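Local coordinates for protein cysteine desulfurase (Stenotrophomonas maltophilia, PDB 6WCI) that probably removes sulfur from L-cysteine, with pyridoxal 5'-phosphate as cofactor, leaving L-alanine and passing the sulfur to a carrier, at residues W26-V29 with R30-P34; A63-E66 with F67-Y71; A89-G92 with A93-T96; K229-V232 with A233-G236; S401-F404 with Y405-H408. All coordinates share one frame; numbering follows the deposited sequence.

Contact 1 (W26-V29 with R30-P34); sequences WDRV and RLDFP
A short helix that unwinds into a type I beta turn is fastened here by an i to i+4 salt bridge between Arg28, in the helix, and Asp32, in the turn from Arg30 to Phe33. Arg28 leaves the backbone with CG anti to N (chi1 170°) and then bends at chi2, which turns the guanidinium toward the following turn and Asp32. Its NH1 presents an in-plane N-H to Asp32 OD1 at 3.0 Å, but meets that oxygen from above the carboxylate, the two planes standing 74° apart. A water held by Arg28 NH2 at 2.7 Å also donates to OD1, so the pair is bridged twice. Asp32 OD2 turns to Tyr312 OH. Backbone bonds accompany the salt bridge: Arg30 N reaches Trp26 O at 3.1 Å, and Asp32 N binds Val29 O at 3.0 Å from above the carbonyl plane. Val29 O also lies at the edge of the Phe33 ring, 3.4 Å from Phe33 CD1. Val29 packs on Tyr312 and Leu316 of helix 300-316, Asp32 touches Gln59 of helix 58-70, and Pro34 reaches Arg69 of the second subunit.

Contact 2 (A63-E66 with F67-Y71); sequences AVDE and FYRRY
Phe67 N to Ala63 O (3.1 Å), Tyr68 N to Val64 O and Arg69 N to Asp65 O continue the regular alpha-helical ladder; Arg70 N to Glu66 O is weak, Tyr71 N to Phe67 O still follows, and Tyr71 is the first residue to leave helical angles. Asp65 and Arg69 form an i to i+4 salt bridge along one side. The arginine chain runs extended from CG to NE, and Arg69 NE is the atom that engages the carboxylate: Asp65 OD2 is the nearer oxygen at 2.8 Å with a bent N-H, whereas Asp65 OD1, at 3.4 Å, is lined up better (166°) but distant, so both bonds are weak. The carboxylate and guanidinium planes are turned 40° apart. This is the last stretch of helix 58-70, and it belongs to the dimer interface: Asp65 packs on Ile61 and Arg69 on Val58 of the second subunit. On another side Val64 lies alongside Tyr68, CG1 resting 3.8 Å from CE2, while Tyr68 OH is hydrogen-bonded to Thr251 N of the second subunit. With chi1 at 59°, Tyr71 folds its ring back beside the helix end, where Phe67 CD1 sits over one face. One water ties this corner together, donating to Ala63 O and to Glu66 OE1 (each 2.7 Å) and accepting from Tyr71 OH at 2.8 Å.

Contact 3 (A89-G92 with A93-T96); sequences AYEG and ARNT
Arg94 and Glu91, one turn apart in the middle of helix 81-101, make an i to i+3 salt bridge of the side-on, two-nitrogen kind. The arginine can be followed outward. Arg94 CB rests 3.6 Å from Glu91 O. CG stands anti to the backbone N, carrying the chain out beside the glutamate, and Arg94 CD passes 3.7 Å from Glu91 OE1. A bend at chi3 (-52°) then brings the guanidinium edge-on alongside the carboxylate. There Arg94 NE donates to Glu91 OE1 at 2.8 Å and Arg94 NH2 to Glu91 OE2 at 3.1 Å; both bonds are almost straight, at 174°. Each oxygen is met on its syn side, and the two flat groups are nearly coplanar, 16° apart, so that the pair of bonds fixes the guanidinium against rotation. Arg94 NH2 also comes within 4.2 Å of Tyr90 CE2, the ring and guanidinium planes being steeply inclined to one another. The remaining nitrogen, NH1, forms a salt bridge with Glu294 and a hydrogen bond to Leu108 O, at the start of strand 108-111, while Glu91 OE2 has a second partner in His291 NE2. The buried arginine thus joins the helix to both the sheet edge and the loop preceding helix 300-316. On the more exposed flank a water donates to both Glu91 OE1 and Asn95 OD1. Farther along, Gly92 O accepts twice, from Thr96 N at 3.0 Å and Thr96 OG1 at 3.1 Å, the two donors approaching from opposite faces of the carbonyl plane.

Contact 4 (K229-V232 with A233-G236); sequences KVDV and AAIG
One face of the Asp231 carboxylate is turned to Ala234: the amide N lies over it, 3.1 Å from OD1, and the methyl CB sits above the same face, 3.4 Å from OD2. The N-H therefore reaches OD1 well out of the carboxylate plane, by 68°, yet the bond itself is fairly straight at 157°. CG anti to the backbone N (chi1 178°) is what carries the group forward over the start of the helix. OD1 also accepts from Asn102 ND2, so this oxygen is gripped from within the helix and from outside it. At the second flat group, the Val232 carbonyl, Ile235 N donates to Val232 O at 3.1 Å, from above the carbonyl plane; the Asp231 carbonyl receives weak bonds from Ala234 N and Ile235 N. On the apolar side Ile235 lays CG1 3.4 Å from Asp231 O and sends CD1 to Val230 CG1 at 3.8 Å, both side chains also packing on Tyr240. After this single weakly bonded turn the chain breaks out at Gly236, whose phi is positive. An aspartate N-cap on a one-turn helix is the motif, set in the connection between the neighbouring parallel strands 216-220 and 239-243 of the seven-stranded sheet found in fold-type I pyridoxal-phosphate enzymes.

Contact 5 (S401-F404 with Y405-H408); sequences SLAF and YNTH. With SO4 (sulfate ion), chain E.
Ala403, Phe404, Tyr405 and Asn406, which form a type I turn, make up the dense, buried half of this contact. Ala403 CB sits over the face of the Tyr405 ring, 3.6 Å from its centroid, as a CH-pi contact. The Tyr405 edge meets the face of Phe404 in a T-shaped pair, centroids 5.2 Å apart and planes at 73°. With chi1 of 58° and 47°, Phe404 and Tyr405 both place CG between the backbone N and the carbonyl carbon, and their rings meet. Asn406 closes the turn twice: its N donates to Ala403 O at 2.9 Å, while its OD1 takes the Ala403 N-H on an in-plane lone pair at 2.8 Å. Tyr405 OH is held by Asn50 and Gln55. The other half is looser. Thr407 and His408, partly exposed, make no contact with 401-404; there Thr407 N-caps the next helix through Glu410 N, and His408 N donates to O2 of a sulfate at 2.8 Å, an ion probably from the crystallisation liquor and also bound by Arg324. The turn joins strand 397-401 to helix 408-422, with Phe404 wedged against Leu313 and Leu316 of helix 300-316 and Val321 of helix 318-336.

Overall arrangement
From the N terminus the five contacts follow in series; none nests in or crosses another. Contact 1 closes a turn after helix 26-30, contacts 2 and 3 lie within the successive helices 58-70 and 81-101, contact 4 caps a single turn between sheet strands, and contact 5 closes the turn before the last helix. Folding brings the chain's ends together: contacts 1 and 5 touch through Arg30 NH1 and Tyr405 O, 2.9 Å apart in a probable hydrogen bond, and through Phe33 packing on Phe404 and Tyr405. Contacts 2 and 3 meet where Tyr71 OH rests on Ala89 CB. Contact 4 stands apart on the seven-stranded sheet, its nearest atoms about 10 Å from contact 3.

Contact 1 (W26-V29 with R30-P34)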
loop_
_atom_site.group_PDB
_atom_site.type_symbol
_atom_site.label_atom_id
_atom_site.label_comp_id
_atom_site.label_asym_id
_atom_site.label_seq_id
_atom_site.Cartn_x
_atom_site.Cartn_y
_atom_site.Cartn_z
ATOM N N TRP B 26 12.373 -31.351 0.930
ATOM C CA TRP B 26 11.688 -30.394 1.793
ATOM C C TRP B 26 12.585 -29.886 2.918
ATOM O O TRP B 26 12.400 -28.756 3.386
ATOM C CB TRP B 26 10.405 -31.014 2.356
ATOM C CG TRP B 26 9.350 -31.181 1.315
ATOM C CD1 TRP B 26 8.862 -32.355 0.812
ATOM C CD2 TRP B 26 8.656 -30.131 0.630
ATOM N NE1 TRP B 26 7.898 -32.097 -0.136
ATOM C CE2 TRP B 26 7.757 -30.741 -0.268
ATOM C CE3 TRP B 26 8.708 -28.734 0.689
ATOM C CZ2 TRP B 26 6.916 -30.001 -1.102
ATOM C CZ3 TRP B 26 7.863 -28.001 -0.139
ATOM C CH2 TRP B 26 6.984 -28.635 -1.020
ATOM N N ASP B 27 13.549 -30.697 3.366
ATOM C CA ASP B 27 14.522 -30.222 4.349
ATOM C C ASP B 27 15.351 -29.075 3.791
ATOM O O ASP B 27 15.623 -28.093 4.492
ATOM C CB ASP B 27 15.423 -31.374 4.788
ATOM C CG ASP B 27 14.658 -32.450 5.522
ATOM O OD1 ASP B 27 14.060 -32.125 6.568
ATOM O OD2 ASP B 27 14.629 -33.608 5.047
ATOM N N ARG B 28 15.766 -29.184 2.531
ATOM C CA ARG B 28 16.521 -28.107 1.909
ATOM C C ARG B 28 15.644 -26.885 1.669
ATOM O O ARG B 28 16.134 -25.756 1.751
ATOM C CB ARG B 28 17.142 -28.597 0.603
ATOM C CG ARG B 28 17.744 -27.503 -0.259
ATOM C CD ARG B 28 19.040 -26.959 0.339
ATOM N NE ARG B 28 19.512 -25.804 -0.415
ATOM C CZ ARG B 28 19.032 -24.583 -0.259
ATOM N NH1 ARG B 28 18.063 -24.365 0.619
ATOM N NH2 ARG B 28 19.512 -23.583 -0.986
ATOM N N VAL B 29 14.346 -27.089 1.404
ATOM C CA VAL B 29 13.445 -25.953 1.180
ATOM C C VAL B 29 13.306 -25.116 2.449
ATOM O O VAL B 29 13.384 -23.882 2.406
ATOM C CB VAL B 29 12.072 -26.436 0.673
ATOM C CG1 VAL B 29 11.104 -25.259 0.549
ATOM C CG2 VAL B 29 12.204 -27.153 -0.666
ATOM N N ARG B 30 13.104 -25.774 3.595
ATOM C CA ARG B 30 12.977 -25.072 4.871
ATOM C C ARG B 30 14.215 -24.235 5.205
ATOM O O ARG B 30 14.106 -23.224 5.904
ATOM C CB ARG B 30 12.707 -26.085 5.992
ATOM C CG ARG B 30 12.887 -25.540 7.418
ATOM C CD ARG B 30 12.586 -26.576 8.511
ATOM N NE ARG B 30 12.781 -25.992 9.834
ATOM C CZ ARG B 30 11.825 -25.465 10.591
ATOM N NH1 ARG B 30 10.549 -25.454 10.190
ATOM N NH2 ARG B 30 12.151 -24.965 11.773
ATOM N N LEU B 31 15.398 -24.647 4.748
ATOM C CA LEU B 31 16.596 -23.862 5.048
ATOM C C LEU B 31 16.620 -22.527 4.315
ATOM O O LEU B 31 17.423 -21.654 4.670
ATOM C CB LEU B 31 17.855 -24.655 4.703
ATOM C CG LEU B 31 18.033 -25.995 5.420
ATOM C CD1 LEU B 31 19.353 -26.634 5.019
ATOM C CD2 LEU B 31 17.950 -25.822 6.927
ATOM N N ASP B 32 15.761 -22.346 3.312
ATOM C CA ASP B 32 15.663 -21.063 2.630
ATOM C C ASP B 32 15.051 -19.977 3.494
ATOM O O ASP B 32 15.115 -18.807 3.111
ATOM C CB ASP B 32 14.826 -21.201 1.358
ATOM C CG ASP B 32 15.606 -21.789 0.218
ATOM O OD1 ASP B 32 16.843 -21.642 0.216
ATOM O OD2 ASP B 32 14.985 -22.403 -0.668
ATOM N N PHE B 33 14.455 -20.329 4.633
ATOM C CA PHE B 33 13.681 -19.398 5.448
ATOM C C PHE B 33 14.466 -19.056 6.706
ATOM O O PHE B 33 14.385 -19.780 7.706
ATOM C CB PHE B 33 12.322 -20.012 5.799
ATOM C CG PHE B 33 11.431 -20.226 4.598
ATOM C CD1 PHE B 33 11.604 -21.333 3.774
ATOM C CD2 PHE B 33 10.425 -19.315 4.293
ATOM C CE1 PHE B 33 10.782 -21.531 2.658
ATOM C CE2 PHE B 33 9.589 -19.503 3.186
ATOM C CZ PHE B 33 9.766 -20.609 2.367
ATOM N N PRO B 34 15.226 -17.957 6.717
ATOM C CA PRO B 34 16.176 -17.745 7.820
ATOM C C PRO B 34 15.519 -17.518 9.170
ATOM O O PRO B 34 16.130 -17.854 10.190
ATOM C CB PRO B 34 16.977 -16.516 7.363
ATOM C CG PRO B 34 16.064 -15.791 6.419
ATOM C CD PRO B 34 15.280 -16.876 5.716
HETATM O O HOH W 1 18.728 -20.992 -1.219
#

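Contact 2 (A63-E66 with F67-Y71)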
loop_
_atom_site.group_PDB
_atom_site.type_symbol
_atom_site.label_atom_id
_atom_site.label_comp_id
_atom_site.label_asym_id
_atom_site.label_seq_id
_atom_site.Cartn_x
_atom_site.Cartn_y
_atom_site.Cartn_z
ATOM N N ALA B 63 15.712 -9.887 -2.368
ATOM C CA ALA B 63 15.213 -9.110 -3.500
ATOM C C ALA B 63 14.834 -7.703 -3.060
ATOM O O ALA B 63 15.164 -6.715 -3.729
ATOM C CB ALA B 63 14.012 -9.807 -4.141
ATOM N N VAL B 64 14.129 -7.595 -1.934
ATOM C CA VAL B 64 13.754 -6.289 -1.405
ATOM C C VAL B 64 14.996 -5.511 -0.984
ATOM O O VAL B 64 15.129 -4.316 -1.270
ATOM C CB VAL B 64 12.758 -6.476 -0.243
ATOM C CG1 VAL B 64 12.541 -5.170 0.512
ATOM C CG2 VAL B 64 11.428 -7.037 -0.764
ATOM N N ASP B 65 15.938 -6.183 -0.326
ATOM C CA ASP B 65 17.149 -5.522 0.139
ATOM C C ASP B 65 17.996 -5.046 -1.033
ATOM O O ASP B 65 18.562 -3.945 -0.998
ATOM C CB ASP B 65 17.938 -6.483 1.024
ATOM C CG ASP B 65 19.135 -5.831 1.666
ATOM O OD1 ASP B 65 18.971 -5.193 2.727
ATOM O OD2 ASP B 65 20.242 -5.971 1.115
ATOM N N GLU B 66 18.082 -5.863 -2.083
ATOM C CA GLU B 66 18.873 -5.506 -3.252
ATOM C C GLU B 66 18.275 -4.302 -3.977
ATOM O O GLU B 66 19.010 -3.469 -4.525
ATOM C CB GLU B 66 18.969 -6.703 -4.197
ATOM C CG GLU B 66 19.884 -6.476 -5.395
ATOM C CD GLU B 66 19.594 -7.408 -6.557
ATOM O OE1 GLU B 66 18.404 -7.675 -6.830
ATOM O OE2 GLU B 66 20.557 -7.880 -7.197
ATOM N N PHE B 67 16.944 -4.204 -3.997
ATOM C CA PHE B 67 16.298 -3.060 -4.621
ATOM C C PHE B 67 16.724 -1.766 -3.949
ATOM O O PHE B 67 17.155 -0.819 -4.620
ATOM C CB PHE B 67 14.772 -3.206 -4.579
ATOM C CG PHE B 67 14.052 -1.970 -5.035
ATOM C CD1 PHE B 67 14.003 -1.643 -6.379
ATOM C CD2 PHE B 67 13.460 -1.117 -4.123
ATOM C CE1 PHE B 67 13.351 -0.497 -6.812
ATOM C CE2 PHE B 67 12.804 0.034 -4.551
ATOM C CZ PHE B 67 12.754 0.343 -5.896
ATOM N N TYR B 68 16.599 -1.697 -2.619
ATOM C CA TYR B 68 16.955 -0.451 -1.945
ATOM C C TYR B 68 18.440 -0.151 -2.065
ATOM O O TYR B 68 18.828 1.017 -2.129
ATOM C CB TYR B 68 16.545 -0.499 -0.474
ATOM C CG TYR B 68 15.055 -0.484 -0.233
ATOM C CD1 TYR B 68 14.240 0.522 -0.774
ATOM C CD2 TYR B 68 14.456 -1.472 0.542
ATOM C CE1 TYR B 68 12.881 0.537 -0.535
ATOM C CE2 TYR B 68 13.102 -1.471 0.786
ATOM C CZ TYR B 68 12.310 -0.471 0.236
ATOM O OH TYR B 68 10.956 -0.476 0.485
ATOM N N ARG B 69 19.286 -1.184 -2.106
ATOM C CA ARG B 69 20.727 -0.963 -2.122
ATOM C C ARG B 69 21.271 -0.644 -3.508
ATOM O O ARG B 69 22.338 -0.030 -3.617
ATOM C CB ARG B 69 21.460 -2.194 -1.583
ATOM C CG ARG B 69 21.416 -2.316 -0.086
ATOM C CD ARG B 69 22.092 -3.609 0.384
ATOM N NE ARG B 69 21.884 -3.798 1.813
ATOM C CZ ARG B 69 22.660 -3.269 2.756
ATOM N NH1 ARG B 69 23.711 -2.523 2.424
ATOM N NH2 ARG B 69 22.386 -3.490 4.036
ATOM N N ARG B 70 20.595 -1.082 -4.568
ATOM C CA ARG B 70 21.236 -1.168 -5.876
ATOM C C ARG B 70 20.470 -0.539 -7.026
ATOM O O ARG B 70 21.109 -0.178 -8.018
ATOM C CB ARG B 70 21.540 -2.631 -6.227
ATOM C CG ARG B 70 22.568 -3.315 -5.305
ATOM C CD ARG B 70 23.975 -2.974 -5.724
ATOM N NE ARG B 70 24.233 -3.370 -7.107
ATOM C CZ ARG B 70 25.295 -2.979 -7.806
ATOM N NH1 ARG B 70 26.195 -2.175 -7.251
ATOM N NH2 ARG B 70 25.454 -3.382 -9.061
ATOM N N TYR B 71 19.149 -0.402 -6.961
ATOM C CA TYR B 71 18.480 0.267 -8.083
ATOM C C TYR B 71 17.169 0.909 -7.652
ATOM O O TYR B 71 16.204 0.964 -8.422
ATOM C CB TYR B 71 18.256 -0.675 -9.270
ATOM C CG TYR B 71 17.420 -1.920 -9.016
ATOM C CD1 TYR B 71 17.928 -3.002 -8.303
ATOM C CD2 TYR B 71 16.142 -2.032 -9.543
ATOM C CE1 TYR B 71 17.167 -4.147 -8.097
ATOM C CE2 TYR B 71 15.371 -3.163 -9.345
ATOM C CZ TYR B 71 15.885 -4.217 -8.626
ATOM O OH TYR B 71 15.097 -5.335 -8.435
HETATM O O HOH W 2 15.853 -6.948 -6.324
#

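Contact 3 (A89-G92 with A93-T96)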
loop_
_atom_site.group_PDB
_atom_site.type_symbol
_atom_site.label_atom_id
_atom_site.label_comp_id
_atom_site.label_asym_id
_atom_site.label_seq_id
_atom_site.Cartn_x
_atom_site.Cartn_y
_atom_site.Cartn_z
ATOM N N ALA B 89 11.954 -4.487 -13.400
ATOM C CA ALA B 89 11.734 -5.394 -12.278
ATOM C C ALA B 89 10.280 -5.366 -11.823
ATOM O O ALA B 89 9.690 -6.413 -11.517
ATOM C CB ALA B 89 12.672 -5.018 -11.129
ATOM N N TYR B 90 9.680 -4.177 -11.789
ATOM C CA TYR B 90 8.324 -4.039 -11.274
ATOM C C TYR B 90 7.310 -4.652 -12.230
ATOM O O TYR B 90 6.469 -5.466 -11.825
ATOM C CB TYR B 90 8.028 -2.563 -11.023
ATOM C CG TYR B 90 6.592 -2.253 -10.673
ATOM C CD1 TYR B 90 6.059 -2.604 -9.434
ATOM C CD2 TYR B 90 5.778 -1.569 -11.569
ATOM C CE1 TYR B 90 4.728 -2.312 -9.115
ATOM C CE2 TYR B 90 4.463 -1.266 -11.259
ATOM C CZ TYR B 90 3.943 -1.631 -10.034
ATOM O OH TYR B 90 2.627 -1.313 -9.741
ATOM N N GLU B 91 7.369 -4.275 -13.507
ATOM C CA GLU B 91 6.490 -4.911 -14.474
ATOM C C GLU B 91 6.849 -6.376 -14.664
ATOM O O GLU B 91 5.972 -7.180 -14.982
ATOM C CB GLU B 91 6.526 -4.162 -15.805
ATOM C CG GLU B 91 5.858 -2.784 -15.758
ATOM C CD GLU B 91 4.360 -2.837 -15.406
ATOM O OE1 GLU B 91 3.717 -3.890 -15.617
ATOM O OE2 GLU B 91 3.826 -1.811 -14.916
ATOM N N GLY B 92 8.121 -6.741 -14.484
ATOM C CA GLY B 92 8.475 -8.154 -14.492
ATOM C C GLY B 92 7.759 -8.929 -13.400
ATOM O O GLY B 92 7.367 -10.082 -13.594
ATOM N N ALA B 93 7.561 -8.294 -12.243
ATOM C CA ALA B 93 6.892 -8.957 -11.131
ATOM C C ALA B 93 5.420 -9.178 -11.431
ATOM O O ALA B 93 4.847 -10.196 -11.031
ATOM C CB ALA B 93 7.054 -8.129 -9.860
ATOM N N ARG B 94 4.788 -8.220 -12.118
ATOM C CA ARG B 94 3.409 -8.400 -12.552
ATOM C C ARG B 94 3.284 -9.582 -13.507
ATOM O O ARG B 94 2.294 -10.321 -13.462
ATOM C CB ARG B 94 2.882 -7.114 -13.208
ATOM C CG ARG B 94 1.390 -7.179 -13.561
ATOM C CD ARG B 94 0.980 -6.213 -14.685
ATOM N NE ARG B 94 1.422 -4.850 -14.430
ATOM C CZ ARG B 94 0.758 -3.970 -13.690
ATOM N NH1 ARG B 94 -0.395 -4.302 -13.123
ATOM N NH2 ARG B 94 1.253 -2.748 -13.512
ATOM N N ASN B 95 4.270 -9.774 -14.386
ATOM C CA ASN B 95 4.192 -10.885 -15.336
ATOM C C ASN B 95 4.402 -12.221 -14.642
ATOM O O ASN B 95 3.785 -13.226 -15.014
ATOM C CB ASN B 95 5.220 -10.706 -16.455
ATOM C CG ASN B 95 5.023 -9.414 -17.231
ATOM O OD1 ASN B 95 3.956 -8.804 -17.177
ATOM N ND2 ASN B 95 6.055 -8.995 -17.966
ATOM N N THR B 96 5.281 -12.251 -13.642
ATOM C CA THR B 96 5.519 -13.481 -12.897
ATOM C C THR B 96 4.311 -13.858 -12.061
ATOM O O THR B 96 3.971 -15.038 -11.951
ATOM C CB THR B 96 6.738 -13.323 -11.992
ATOM O OG1 THR B 96 7.881 -13.032 -12.792
ATOM C CG2 THR B 96 6.977 -14.612 -11.203
HETATM O O HOH W 3 3.587 -6.213 -17.486
#

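Contact 4 (K229-V232 with A233-G236)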
loop_
_atom_site.group_PDB
_atom_site.type_symbol
_atom_site.label_atom_id
_atom_site.label_comp_id
_atom_site.label_asym_id
_atom_site.label_seq_id
_atom_site.Cartn_x
_atom_site.Cartn_y
_atom_site.Cartn_z
ATOM N N LYS B 229 -2.299 -24.992 -6.153
ATOM C CA LYS B 229 -2.244 -24.396 -7.478
ATOM C C LYS B 229 -3.611 -23.845 -7.829
ATOM O O LYS B 229 -4.613 -24.560 -7.758
ATOM C CB LYS B 229 -1.795 -25.398 -8.537
ATOM C CG LYS B 229 -1.660 -24.719 -9.901
ATOM C CD LYS B 229 -0.852 -25.510 -10.908
ATOM C CE LYS B 229 -0.621 -24.695 -12.178
ATOM N NZ LYS B 229 -1.894 -24.195 -12.793
ATOM N N VAL B 230 -3.657 -22.570 -8.188
ATOM C CA VAL B 230 -4.889 -21.943 -8.633
ATOM C C VAL B 230 -4.681 -21.473 -10.063
ATOM O O VAL B 230 -3.789 -20.658 -10.338
ATOM C CB VAL B 230 -5.325 -20.785 -7.721
ATOM C CG1 VAL B 230 -6.677 -20.254 -8.179
ATOM C CG2 VAL B 230 -5.412 -21.250 -6.276
ATOM N N ASP B 231 -5.473 -22.033 -10.973
ATOM C CA ASP B 231 -5.659 -21.512 -12.323
ATOM C C ASP B 231 -6.856 -20.576 -12.241
ATOM O O ASP B 231 -8.009 -21.000 -12.349
ATOM C CB ASP B 231 -5.879 -22.661 -13.303
ATOM C CG ASP B 231 -6.139 -22.194 -14.727
ATOM O OD1 ASP B 231 -6.397 -20.993 -14.947
ATOM O OD2 ASP B 231 -6.087 -23.047 -15.641
ATOM N N VAL B 232 -6.582 -19.282 -12.037
ATOM C CA VAL B 232 -7.671 -18.336 -11.803
ATOM C C VAL B 232 -8.612 -18.288 -13.006
ATOM O O VAL B 232 -9.835 -18.195 -12.852
ATOM C CB VAL B 232 -7.122 -16.936 -11.462
ATOM C CG1 VAL B 232 -8.247 -15.928 -11.414
ATOM C CG2 VAL B 232 -6.389 -16.952 -10.129
ATOM N N ALA B 233 -8.057 -18.350 -14.220
ATOM C CA ALA B 233 -8.885 -18.196 -15.414
ATOM C C ALA B 233 -9.863 -19.349 -15.557
ATOM O O ALA B 233 -11.001 -19.151 -15.993
ATOM C CB ALA B 233 -8.011 -18.085 -16.661
ATOM N N ALA B 234 -9.436 -20.559 -15.194
ATOM C CA ALA B 234 -10.303 -21.726 -15.293
ATOM C C ALA B 234 -11.391 -21.737 -14.234
ATOM O O ALA B 234 -12.289 -22.584 -14.302
ATOM C CB ALA B 234 -9.472 -23.008 -15.198
ATOM N N ILE B 235 -11.331 -20.841 -13.251
ATOM C CA ILE B 235 -12.397 -20.798 -12.259
ATOM C C ILE B 235 -13.673 -20.246 -12.883
ATOM O O ILE B 235 -14.776 -20.702 -12.573
ATOM C CB ILE B 235 -11.961 -19.982 -11.028
ATOM C CG1 ILE B 235 -10.740 -20.625 -10.362
ATOM C CG2 ILE B 235 -13.093 -19.894 -10.019
ATOM C CD1 ILE B 235 -10.329 -19.956 -9.064
ATOM N N GLY B 236 -13.547 -19.275 -13.784
ATOM C CA GLY B 236 -14.720 -18.675 -14.383
ATOM C C GLY B 236 -15.408 -17.660 -13.502
ATOM O O GLY B 236 -16.616 -17.445 -13.643
HETATM O O HOH W 4 -11.954 -16.585 -13.813
#

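Contact 5 (S401-F404 with Y405-H408)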
loop_
_atom_site.group_PDB
_atom_site.type_symbol
_atom_site.label_atom_id
_atom_site.label_comp_id
_atom_site.label_asym_id
_atom_site.label_seq_id
_atom_site.Cartn_x
_atom_site.Cartn_y
_atom_site.Cartn_z
ATOM N N SER B 401 -1.965 -23.208 11.906
ATOM C CA SER B 401 -1.996 -23.172 10.452
ATOM C C SER B 401 -0.600 -23.462 9.931
ATOM O O SER B 401 0.340 -22.705 10.194
ATOM C CB SER B 401 -2.527 -21.830 9.935
ATOM O OG SER B 401 -2.107 -20.745 10.748
ATOM N N LEU B 402 -0.478 -24.550 9.189
ATOM C CA LEU B 402 0.802 -25.105 8.790
ATOM C C LEU B 402 1.177 -24.632 7.392
ATOM O O LEU B 402 0.310 -24.337 6.562
ATOM C CB LEU B 402 0.736 -26.632 8.824
ATOM C CG LEU B 402 0.258 -27.229 10.155
ATOM C CD1 LEU B 402 0.089 -28.755 10.071
ATOM C CD2 LEU B 402 1.215 -26.855 11.272
ATOM N N ALA B 403 2.479 -24.547 7.144
ATOM C CA ALA B 403 3.023 -24.250 5.827
ATOM C C ALA B 403 3.996 -25.351 5.435
ATOM O O ALA B 403 4.408 -26.166 6.262
ATOM C CB ALA B 403 3.714 -22.886 5.800
ATOM N N PHE B 404 4.355 -25.368 4.150
ATOM C CA PHE B 404 5.185 -26.446 3.628
ATOM C C PHE B 404 6.545 -26.511 4.325
ATOM O O PHE B 404 7.136 -27.595 4.419
ATOM C CB PHE B 404 5.362 -26.288 2.119
ATOM C CG PHE B 404 5.969 -24.964 1.715
ATOM C CD1 PHE B 404 7.351 -24.792 1.696
ATOM C CD2 PHE B 404 5.160 -23.898 1.353
ATOM C CE1 PHE B 404 7.907 -23.574 1.327
ATOM C CE2 PHE B 404 5.705 -22.682 0.985
ATOM C CZ PHE B 404 7.081 -22.518 0.974
ATOM N N TYR B 405 7.053 -25.376 4.823
ATOM C CA TYR B 405 8.334 -25.349 5.525
ATOM C C TYR B 405 8.234 -25.798 6.979
ATOM O O TYR B 405 9.260 -25.873 7.659
ATOM C CB TYR B 405 8.965 -23.946 5.457
ATOM C CG TYR B 405 8.030 -22.806 5.771
ATOM C CD1 TYR B 405 7.630 -22.544 7.069
ATOM C CD2 TYR B 405 7.570 -21.965 4.761
ATOM C CE1 TYR B 405 6.763 -21.497 7.355
ATOM C CE2 TYR B 405 6.707 -20.918 5.030
ATOM C CZ TYR B 405 6.312 -20.677 6.329
ATOM O OH TYR B 405 5.442 -19.630 6.601
ATOM N N ASN B 406 7.038 -26.083 7.483
ATOM C CA ASN B 406 6.950 -26.780 8.753
ATOM C C ASN B 406 7.319 -28.248 8.554
ATOM O O ASN B 406 7.409 -28.745 7.426
ATOM C CB ASN B 406 5.547 -26.657 9.344
ATOM C CG ASN B 406 5.214 -25.241 9.756
ATOM O OD1 ASN B 406 4.234 -24.659 9.284
ATOM N ND2 ASN B 406 6.031 -24.678 10.648
ATOM N N THR B 407 7.537 -28.950 9.665
ATOM C CA THR B 407 8.022 -30.321 9.627
ATOM C C THR B 407 7.150 -31.227 10.488
ATOM O O THR B 407 6.405 -30.769 11.360
ATOM C CB THR B 407 9.475 -30.421 10.114
ATOM O OG1 THR B 407 9.521 -30.156 11.521
ATOM C CG2 THR B 407 10.361 -29.416 9.379
ATOM N N HIS B 408 7.262 -32.534 10.230
ATOM C CA HIS B 408 6.578 -33.522 11.063
ATOM C C HIS B 408 7.125 -33.525 12.482
ATOM O O HIS B 408 6.370 -33.739 13.439
ATOM C CB HIS B 408 6.708 -34.906 10.435
ATOM C CG HIS B 408 5.963 -35.047 9.147
ATOM N ND1 HIS B 408 4.585 -35.033 9.082
ATOM C CD2 HIS B 408 6.398 -35.192 7.873
ATOM C CE1 HIS B 408 4.204 -35.160 7.824
ATOM N NE2 HIS B 408 5.284 -35.258 7.069
HETATM S S SO4 E . 9.914 -33.635 7.694
HETATM O O1 SO4 E . 10.908 -32.691 7.193
HETATM O O2 SO4 E . 8.634 -32.957 7.859
HETATM O O3 SO4 E . 10.334 -34.153 9.000
HETATM O O4 SO4 E . 9.774 -34.704 6.707
#